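Local coordinates for glutamate--LysW ligase ArgX (Sulfolobus tokodaii, PDB 3VPB) that catalyses the ATP-dependent joining of the amino group of glutamate to the gamma-carboxyl group of the C-terminal glutamate of the carrier protein LysW, for arginine biosynthesis, at the interface of chains A and B and the interface of chains A and C. Residues are numbered along the deposited sequence; one frame, centred on the assembly and turned at random. Chains: chain A/B, Putative acetylornithine deacetylase; chain C, Alpha-aminoadipate carrier protein lysW.

Contact 1: the interface of chains A and B. Residues chain A 109, 111-112, 115; chain B 34-36.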
# COMPACT_ATOMS: atom_id res chain seq x y z
N SER A 109 -10.18 10.63 -10.04
CA SER A 109 -9.34 9.73 -10.83
C SER A 109 -8.19 10.55 -11.41
O SER A 109 -8.24 11.76 -11.42
CB SER A 109 -10.16 9.09 -11.97
OG SER A 109 -10.52 10.09 -12.92
N GLU A 111 -7.53 10.77 -14.55
CA GLU A 111 -8.10 11.45 -15.71
C GLU A 111 -8.81 12.73 -15.27
O GLU A 111 -8.60 13.82 -15.84
CB GLU A 111 -9.06 10.53 -16.46
CG GLU A 111 -9.77 11.22 -17.63
CD GLU A 111 -10.73 10.30 -18.38
OE1 GLU A 111 -10.69 9.07 -18.17
OE2 GLU A 111 -11.52 10.82 -19.18
N ALA A 112 -9.65 12.59 -14.25
CA ALA A 112 -10.39 13.74 -13.73
C ALA A 112 -9.47 14.84 -13.16
O ALA A 112 -9.74 16.03 -13.31
CB ALA A 112 -11.36 13.30 -12.68
N LYS A 115 -7.96 16.97 -16.02
CA LYS A 115 -9.05 17.85 -16.47
C LYS A 115 -9.28 19.03 -15.51
O LYS A 115 -9.46 20.17 -15.96
CB LYS A 115 -10.33 17.04 -16.70
CG LYS A 115 -10.21 16.13 -17.91
CD LYS A 115 -11.40 15.17 -18.02
CE LYS A 115 -11.27 14.30 -19.27
NZ LYS A 115 -12.44 13.36 -19.37
N ALA B 34 -15.36 8.82 -12.52
CA ALA B 34 -14.00 8.37 -12.81
C ALA B 34 -13.40 9.12 -14.01
O ALA B 34 -12.24 8.88 -14.40
CB ALA B 34 -13.96 6.87 -13.05
N GLN B 35 -14.20 9.98 -14.63
CA GLN B 35 -13.75 10.71 -15.82
C GLN B 35 -13.84 12.21 -15.69
O GLN B 35 -13.01 12.91 -16.25
CB GLN B 35 -14.51 10.24 -17.07
CG GLN B 35 -14.34 8.73 -17.32
CD GLN B 35 -15.21 8.17 -18.43
OE1 GLN B 35 -15.12 6.98 -18.74
NE2 GLN B 35 -16.07 9.02 -19.01
N GLU B 36 -14.86 12.72 -14.99
CA GLU B 36 -15.11 14.15 -14.92
C GLU B 36 -14.90 14.63 -13.50
O GLU B 36 -15.33 13.96 -12.57
CB GLU B 36 -16.56 14.48 -15.32
CG GLU B 36 -16.91 14.09 -16.77
CD GLU B 36 -15.88 14.61 -17.79
OE1 GLU B 36 -15.44 13.81 -18.66
OE2 GLU B 36 -15.49 15.80 -17.71
O HOH W 1 -10.75 7.36 -16.00
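The start of helix 110-120 of chain A, with A:Ser109 just before it, meets the loop B:Ala34 to B:Glu36, which follows strand 27-32 of chain B, in a polar patch of the two-fold interface of the homotetrameric ligase. A:Ser109 is the helix cap. Its hydroxyl OG accepts from the amide N of A:Ala112 at 3.0 Å and itself donates to the carbonyl O of B:Ala34 at 2.6 Å, a small side chain serving both chains. With OG between its own backbone N and carbonyl carbon (chi1 68°), the hydroxyl reaches both partners, and it meets the B:Ala34 carbonyl from above its plane. Water 1 joins the same B:Ala34 O to A:Glu111 OE1, 2.8 Å from the latter. A:Glu111 and B:Gln35 lie side by side and point the same way, the carboxylate turned 20° from the amide, the glutamine methylenes running along the acid group. One turn further on, the extended chain of A:Lys115 carries its ammonium NZ past the backbone of B:Gln35, to whose O it donates at 3.2 Å. A long, flexible base suits this place: NZ forms a salt bridge with OE2 of A:Glu111 in its own chain and another with B:Glu36. The ammonium would be expected to screen these carboxylates, as A:Glu111 OE2 and B:Glu36 OE1 are 5.0 Å apart. B:Glu36, bent at chi2, offers OE1 to NZ of A:Lys115 at 3.1 Å from above its carboxylate plane.

Contact 2: the interface of chains A and C. Residues chain A 55-57, 132-133, 135; chain C 53-55.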
# COMPACT_ATOMS: atom_id res chain seq x y z
N VAL A 55 -3.91 9.86 17.91
CA VAL A 55 -3.23 10.52 16.78
C VAL A 55 -3.75 9.96 15.46
O VAL A 55 -3.80 10.68 14.46
CB VAL A 55 -1.70 10.30 16.87
CG1 VAL A 55 -0.94 11.03 15.72
CG2 VAL A 55 -1.16 10.78 18.21
N SER A 56 -4.09 8.66 15.46
CA SER A 56 -4.71 8.02 14.29
C SER A 56 -6.17 8.48 14.21
O SER A 56 -6.95 8.26 15.14
CB SER A 56 -4.65 6.49 14.39
OG SER A 56 -5.57 5.91 13.48
N MET A 57 -6.53 9.10 13.09
CA MET A 57 -7.91 9.53 12.90
C MET A 57 -8.88 8.32 12.92
O MET A 57 -9.98 8.42 13.47
CB MET A 57 -8.04 10.31 11.61
CG MET A 57 -9.45 10.90 11.48
SD MET A 57 -10.44 9.78 10.51
CE MET A 57 -9.99 10.57 8.95
N SER A 132 -3.03 15.14 7.70
CA SER A 132 -2.76 16.22 8.63
C SER A 132 -1.29 16.59 8.47
O SER A 132 -0.57 15.93 7.70
CB SER A 132 -3.05 15.74 10.07
OG SER A 132 -2.95 16.80 11.01
N TRP A 133 -0.84 17.63 9.17
CA TRP A 133 0.58 18.04 9.20
C TRP A 133 1.18 18.40 7.84
O TRP A 133 2.40 18.38 7.66
CB TRP A 133 1.45 16.96 9.86
CG TRP A 133 1.09 16.60 11.27
CD1 TRP A 133 0.59 17.42 12.25
CD2 TRP A 133 1.25 15.31 11.88
NE1 TRP A 133 0.41 16.72 13.42
CE2 TRP A 133 0.83 15.43 13.23
CE3 TRP A 133 1.73 14.07 11.43
CZ2 TRP A 133 0.84 14.35 14.12
CZ3 TRP A 133 1.74 12.99 12.32
CH2 TRP A 133 1.31 13.15 13.64
N ARG A 135 0.82 16.78 5.08
CA ARG A 135 1.16 15.57 4.32
C ARG A 135 0.38 15.51 3.00
O ARG A 135 -0.87 15.57 2.98
CB ARG A 135 0.89 14.32 5.18
CG ARG A 135 1.66 13.07 4.79
CD ARG A 135 1.59 12.03 5.93
NE ARG A 135 0.21 11.82 6.38
CZ ARG A 135 -0.28 12.18 7.56
NH1 ARG A 135 0.50 12.77 8.46
NH2 ARG A 135 -1.55 11.96 7.85
N ASP C 53 -3.35 8.38 8.06
CA ASP C 53 -4.44 9.04 8.79
C ASP C 53 -3.98 9.73 10.10
O ASP C 53 -4.81 10.19 10.91
CB ASP C 53 -5.53 8.00 9.11
CG ASP C 53 -5.09 7.01 10.18
OD1 ASP C 53 -3.93 6.53 10.15
OD2 ASP C 53 -5.93 6.70 11.05
N TRP C 54 -2.67 9.83 10.30
CA TRP C 54 -2.13 10.45 11.53
C TRP C 54 -2.19 11.97 11.57
O TRP C 54 -1.85 12.63 10.60
CB TRP C 54 -0.68 10.02 11.76
CG TRP C 54 -0.53 8.68 12.38
CD1 TRP C 54 -1.36 7.60 12.22
CD2 TRP C 54 0.52 8.26 13.25
NE1 TRP C 54 -0.89 6.53 12.94
CE2 TRP C 54 0.26 6.90 13.59
CE3 TRP C 54 1.66 8.89 13.79
CZ2 TRP C 54 1.10 6.17 14.45
CZ3 TRP C 54 2.48 8.16 14.65
CH2 TRP C 54 2.19 6.81 14.96
N GLY C 55 -2.57 12.51 12.72
CA GLY C 55 -2.45 13.93 12.96
C GLY C 55 -3.64 14.46 13.70
O GLY C 55 -4.21 13.77 14.55
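C:Trp54 and C:Gly55, in the EDWGE tail of LysW, thread between A:Ser56 and A:Trp133 of this ATP-grasp ligase of the RimK family; A:Ser56 and C:Trp54 form an antiparallel beta bridge. The two tryptophans cross obliquely rather than stack. The indole of C:Trp54 receives the methyl CG1 of A:Val55 over one face, 3.6 Å above the plane and towards the rim. A:Trp133 turns its six-membered ring to the tail, and CA of C:Gly55 lies over that face, 3.7 Å from the ring centroid. Having no side chain lets the glycine come this near, with CB of A:Ser132 also pressed close to it. The guanidinium of A:Arg135 comes end-on, NH1 and NH2 both donating to O of C:Trp54; NH2, at 2.8 Å, lies on a lone pair. An alanine in place of A:Arg135 would probably leave this carbonyl without its two-pronged donor and the tail freer to shift. Opposite, the hydroxyl OG of A:Ser56, anti to its backbone N (chi1 163°), donates to the carboxylate OD2 of C:Asp53 at 2.6 Å on the syn side. Two backbone bonds make the bridge: N of C:Gly55 to O of A:Val55 at 2.8 Å, and N of A:Met57 to O of C:Asp53 at 3.0 Å.

Contact 3: the interface of chains A and B. Residues chain A 86, 88-89, 106, 108, 129, 160, 163; chain B 62-63, 65-66.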
# COMPACT_ATOMS: atom_id res chain seq x y z
N ASP A 86 -12.41 14.74 7.31
CA ASP A 86 -12.46 14.62 5.88
C ASP A 86 -12.74 15.97 5.24
O ASP A 86 -13.84 16.55 5.42
CB ASP A 86 -13.52 13.61 5.48
CG ASP A 86 -13.43 13.25 4.03
OD1 ASP A 86 -13.08 12.08 3.74
OD2 ASP A 86 -13.66 14.14 3.18
N ILE A 88 -13.31 17.02 2.20
CA ILE A 88 -14.40 17.14 1.22
C ILE A 88 -15.73 17.25 1.96
O ILE A 88 -16.57 18.09 1.61
CB ILE A 88 -14.39 15.97 0.21
CG1 ILE A 88 -13.16 16.10 -0.71
CG2 ILE A 88 -15.71 15.95 -0.63
CD1 ILE A 88 -12.88 14.87 -1.56
N LEU A 89 -15.90 16.44 3.00
CA LEU A 89 -17.14 16.47 3.79
C LEU A 89 -17.26 17.81 4.52
O LEU A 89 -18.35 18.39 4.60
CB LEU A 89 -17.17 15.30 4.78
CG LEU A 89 -17.13 13.91 4.13
CD1 LEU A 89 -17.36 12.83 5.20
CD2 LEU A 89 -18.09 13.75 2.91
N ILE A 106 -13.30 18.85 -7.25
CA ILE A 106 -12.94 17.52 -6.74
C ILE A 106 -12.73 16.60 -7.95
O ILE A 106 -13.57 16.57 -8.83
CB ILE A 106 -14.03 16.95 -5.83
CG1 ILE A 106 -14.30 17.91 -4.66
CG2 ILE A 106 -13.69 15.52 -5.32
CD1 ILE A 106 -13.01 18.37 -3.91
N LEU A 108 -11.77 12.56 -8.95
CA LEU A 108 -11.74 11.24 -8.30
C LEU A 108 -11.03 10.18 -9.14
O LEU A 108 -11.27 8.96 -8.96
CB LEU A 108 -13.15 10.78 -7.90
CG LEU A 108 -13.89 11.83 -7.04
CD1 LEU A 108 -15.40 11.57 -6.98
CD2 LEU A 108 -13.33 11.92 -5.61
N PRO A 129 -8.35 14.43 0.73
CA PRO A 129 -9.30 14.79 1.78
C PRO A 129 -8.91 14.35 3.19
O PRO A 129 -9.48 14.85 4.16
CB PRO A 129 -10.60 14.08 1.35
CG PRO A 129 -10.14 12.94 0.51
CD PRO A 129 -8.92 13.45 -0.21
N ALA A 160 -8.84 6.79 -0.50
CA ALA A 160 -9.24 8.17 -0.20
C ALA A 160 -8.12 9.16 -0.57
O ALA A 160 -8.38 10.31 -0.91
CB ALA A 160 -9.67 8.32 1.27
N ALA A 163 -8.40 10.70 -4.09
CA ALA A 163 -9.34 11.79 -4.31
C ALA A 163 -8.58 13.11 -4.24
O ALA A 163 -7.82 13.33 -3.30
CB ALA A 163 -10.41 11.77 -3.27
N TYR B 62 -17.83 10.98 -1.91
CA TYR B 62 -17.40 12.32 -2.28
C TYR B 62 -18.26 12.95 -3.36
O TYR B 62 -18.51 14.16 -3.30
CB TYR B 62 -15.91 12.34 -2.68
CG TYR B 62 -14.98 11.96 -1.54
CD1 TYR B 62 -13.86 11.18 -1.76
CD2 TYR B 62 -15.26 12.35 -0.23
CE1 TYR B 62 -13.03 10.84 -0.69
CE2 TYR B 62 -14.43 12.02 0.83
CZ TYR B 62 -13.31 11.25 0.57
OH TYR B 62 -12.47 10.90 1.61
N SER B 63 -18.74 12.16 -4.34
CA SER B 63 -19.62 12.73 -5.36
C SER B 63 -20.90 13.21 -4.69
O SER B 63 -21.41 14.28 -5.03
CB SER B 63 -19.94 11.73 -6.48
OG SER B 63 -20.51 10.52 -5.99
N ALA B 65 -21.29 14.22 -1.53
CA ALA B 65 -20.99 15.44 -0.78
C ALA B 65 -20.93 16.68 -1.68
O ALA B 65 -21.47 17.74 -1.32
CB ALA B 65 -19.67 15.27 -0.06
N VAL B 66 -20.26 16.57 -2.83
CA VAL B 66 -20.17 17.70 -3.75
C VAL B 66 -21.54 18.09 -4.31
O VAL B 66 -21.87 19.27 -4.36
CB VAL B 66 -19.18 17.47 -4.89
CG1 VAL B 66 -19.12 18.74 -5.84
CG2 VAL B 66 -17.77 17.17 -4.31
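B:Tyr62 inserts its ring among A:Ile88, A:Leu108, A:Pro129 and A:Ala163, filling an apolar pocket with a large flat side chain. Its CG is anti to its carbonyl carbon (chi1 -64°), which carries the ring away from helix 57-69 into chain A. The methyl CD1 of A:Ile88, whose side chain crosses the tyrosine at about a right angle, lies over one face of the ring, 3.7 Å from its centroid; beta-branching lets one residue put CD1 over the face and CG2 at the CD2 edge. The methyl CB of A:Ala163 approaches CE1 of B:Tyr62 at 3.8 Å, where its small size leaves room for the ring, and CD2 of A:Leu108 packs against the tyrosine CB. A:Pro129 sets its CG 3.6 Å from CZ of B:Tyr62, a rigid ring crossing the aromatic one. Beyond the tyrosine, CB of B:Ala65 meets CD2 of A:Leu89 at 3.7 Å, and B:Val66 slides past A:Ile106 in the opposite direction. The polar rim lies at the phenol tip. A:Asp86 and B:Tyr62 come tip to tip, their planes 42° apart, and the phenol OH of B:Tyr62 donates to the syn lone pair of A:Asp86 OD1 at 2.5 Å. An acid suits this place because its second oxygen, OD2, caps the next helix by accepting from N of A:Leu89 at 3.2 Å. In the fold, helix 57-69 of chain B thus docks against the start of helix 87-96 of chain A, with A:Ile106 of strand 104-107 alongside.

Contact 4: the interface of chains A and C. Residues chain A 58, 130-131, 135, 158, 161; chain C 51-53.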
# COMPACT_ATOMS: atom_id res chain seq x y z
N TYR A 58 -8.48 7.19 12.35
CA TYR A 58 -9.37 6.00 12.36
C TYR A 58 -9.54 5.47 13.80
O TYR A 58 -10.64 5.06 14.21
CB TYR A 58 -8.85 4.91 11.42
CG TYR A 58 -8.97 5.26 9.96
CD1 TYR A 58 -10.19 5.67 9.42
CD2 TYR A 58 -7.88 5.16 9.11
CE1 TYR A 58 -10.31 6.02 8.07
CE2 TYR A 58 -7.99 5.49 7.76
CZ TYR A 58 -9.21 5.91 7.24
OH TYR A 58 -9.32 6.24 5.90
N ILE A 130 -8.00 13.38 3.28
CA ILE A 130 -7.52 12.85 4.55
C ILE A 130 -6.05 13.18 4.68
O ILE A 130 -5.29 13.17 3.69
CB ILE A 130 -7.78 11.32 4.68
CG1 ILE A 130 -9.29 11.07 4.66
CG2 ILE A 130 -7.21 10.73 5.98
CD1 ILE A 130 -9.68 9.65 4.33
N GLY A 131 -5.65 13.50 5.89
CA GLY A 131 -4.26 13.82 6.15
C GLY A 131 -4.20 14.97 7.11
O GLY A 131 -5.20 15.70 7.31
N ARG A 135 0.82 16.78 5.08
CA ARG A 135 1.16 15.57 4.32
C ARG A 135 0.38 15.51 3.00
O ARG A 135 -0.87 15.57 2.98
CB ARG A 135 0.89 14.32 5.18
CG ARG A 135 1.66 13.07 4.79
CD ARG A 135 1.59 12.03 5.93
NE ARG A 135 0.21 11.82 6.38
CZ ARG A 135 -0.28 12.18 7.56
NH1 ARG A 135 0.50 12.77 8.46
NH2 ARG A 135 -1.55 11.96 7.85
N ASN A 158 -4.34 3.84 0.34
CA ASN A 158 -5.66 4.22 0.87
C ASN A 158 -6.37 4.96 -0.27
O ASN A 158 -5.92 6.02 -0.69
CB ASN A 158 -5.49 5.11 2.10
CG ASN A 158 -6.80 5.57 2.70
OD1 ASN A 158 -7.81 5.73 1.99
ND2 ASN A 158 -6.81 5.77 4.02
N LEU A 161 -6.87 8.68 -0.54
CA LEU A 161 -5.70 9.48 -0.95
C LEU A 161 -5.67 9.75 -2.44
O LEU A 161 -4.92 10.62 -2.89
CB LEU A 161 -4.39 8.77 -0.56
CG LEU A 161 -3.68 9.18 0.74
CD1 LEU A 161 -4.53 9.94 1.75
CD2 LEU A 161 -2.95 8.00 1.38
N GLY C 51 1.07 6.86 10.19
CA GLY C 51 0.05 6.35 9.26
C GLY C 51 -0.46 7.45 8.37
O GLY C 51 -0.28 8.63 8.66
N GLU C 52 -1.14 7.08 7.29
CA GLU C 52 -1.63 8.09 6.35
C GLU C 52 -2.80 8.88 6.95
O GLU C 52 -3.14 9.96 6.44
CB GLU C 52 -2.03 7.42 5.02
CG GLU C 52 -3.44 6.84 5.00
CD GLU C 52 -3.60 5.48 5.69
OE1 GLU C 52 -2.62 4.96 6.28
OE2 GLU C 52 -4.73 4.95 5.64
N ASP C 53 -3.35 8.38 8.06
CA ASP C 53 -4.44 9.04 8.79
C ASP C 53 -3.98 9.73 10.10
O ASP C 53 -4.81 10.19 10.91
CB ASP C 53 -5.53 8.00 9.11
CG ASP C 53 -5.09 7.01 10.18
OD1 ASP C 53 -3.93 6.53 10.15
OD2 ASP C 53 -5.93 6.70 11.05
O HOH W 2 -1.63 11.06 4.47
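C:Glu52 and C:Asp53 pass A:Tyr58 and A:Arg135 in a turn-like backbone (psi -13° at C:Glu52), and both side chains face the ligase. They belong to the EDWGE motif of LysW, held here by an ATP-grasp enzyme of the RimK family. CG of C:Glu52 stands between its backbone N and carbonyl carbon (chi1 84°), and with a second bend at chi2 the chain folds over towards A:Asn158. There the carboxylate OE2 accepts from the amide ND2 of A:Asn158 at 2.8 Å on its anti lone pair, the two flat groups turned 75° apart. The same ND2 donates to the phenol OH of A:Tyr58 at 3.2 Å, so the tyrosine and the glutamate together would hold the amide from flipping; an asparagine suits this place because one NH2 serves both acceptors. CD2 of A:Leu161 packs on CB of C:Glu52 at 3.8 Å. C:Asp53 lies obliquely beside the tyrosine ring, and its OD2 takes the backbone N of A:Tyr58, in the first turn of helix 57-69, at 2.9 Å on the anti lone pair; the helix start would probably stabilise the negative charge. Across the tail, NH2 of A:Arg135 donates to O of C:Glu52 at 2.9 Å from above the carbonyl plane. Its NE holds water 2 at 2.8 Å, which also bonds that oxygen. A methionine replacing A:Arg135 would probably leave the C:Glu52 carbonyl without this donor and set the water adrift.

Contacts 2 and 4 are neighbours, their centres about 6 Å apart, and share A:Arg135 and C:Asp53: they are successive stretches of one grip on the LysW tail, which would lead the carrier's terminal glutamate towards the active site. Contacts 1 and 3, about 13 Å apart, belong to the same two-fold interface between ligase subunits. Contact 3 lies about 14 Å from contact 4, contact 1 about 22 Å. Helix 57-69 links the two functions: its start receives the carrier in contacts 2 and 4, and in the partner subunit its middle docks in contact 3. Subunit assembly may therefore help to position the carrier-binding surface.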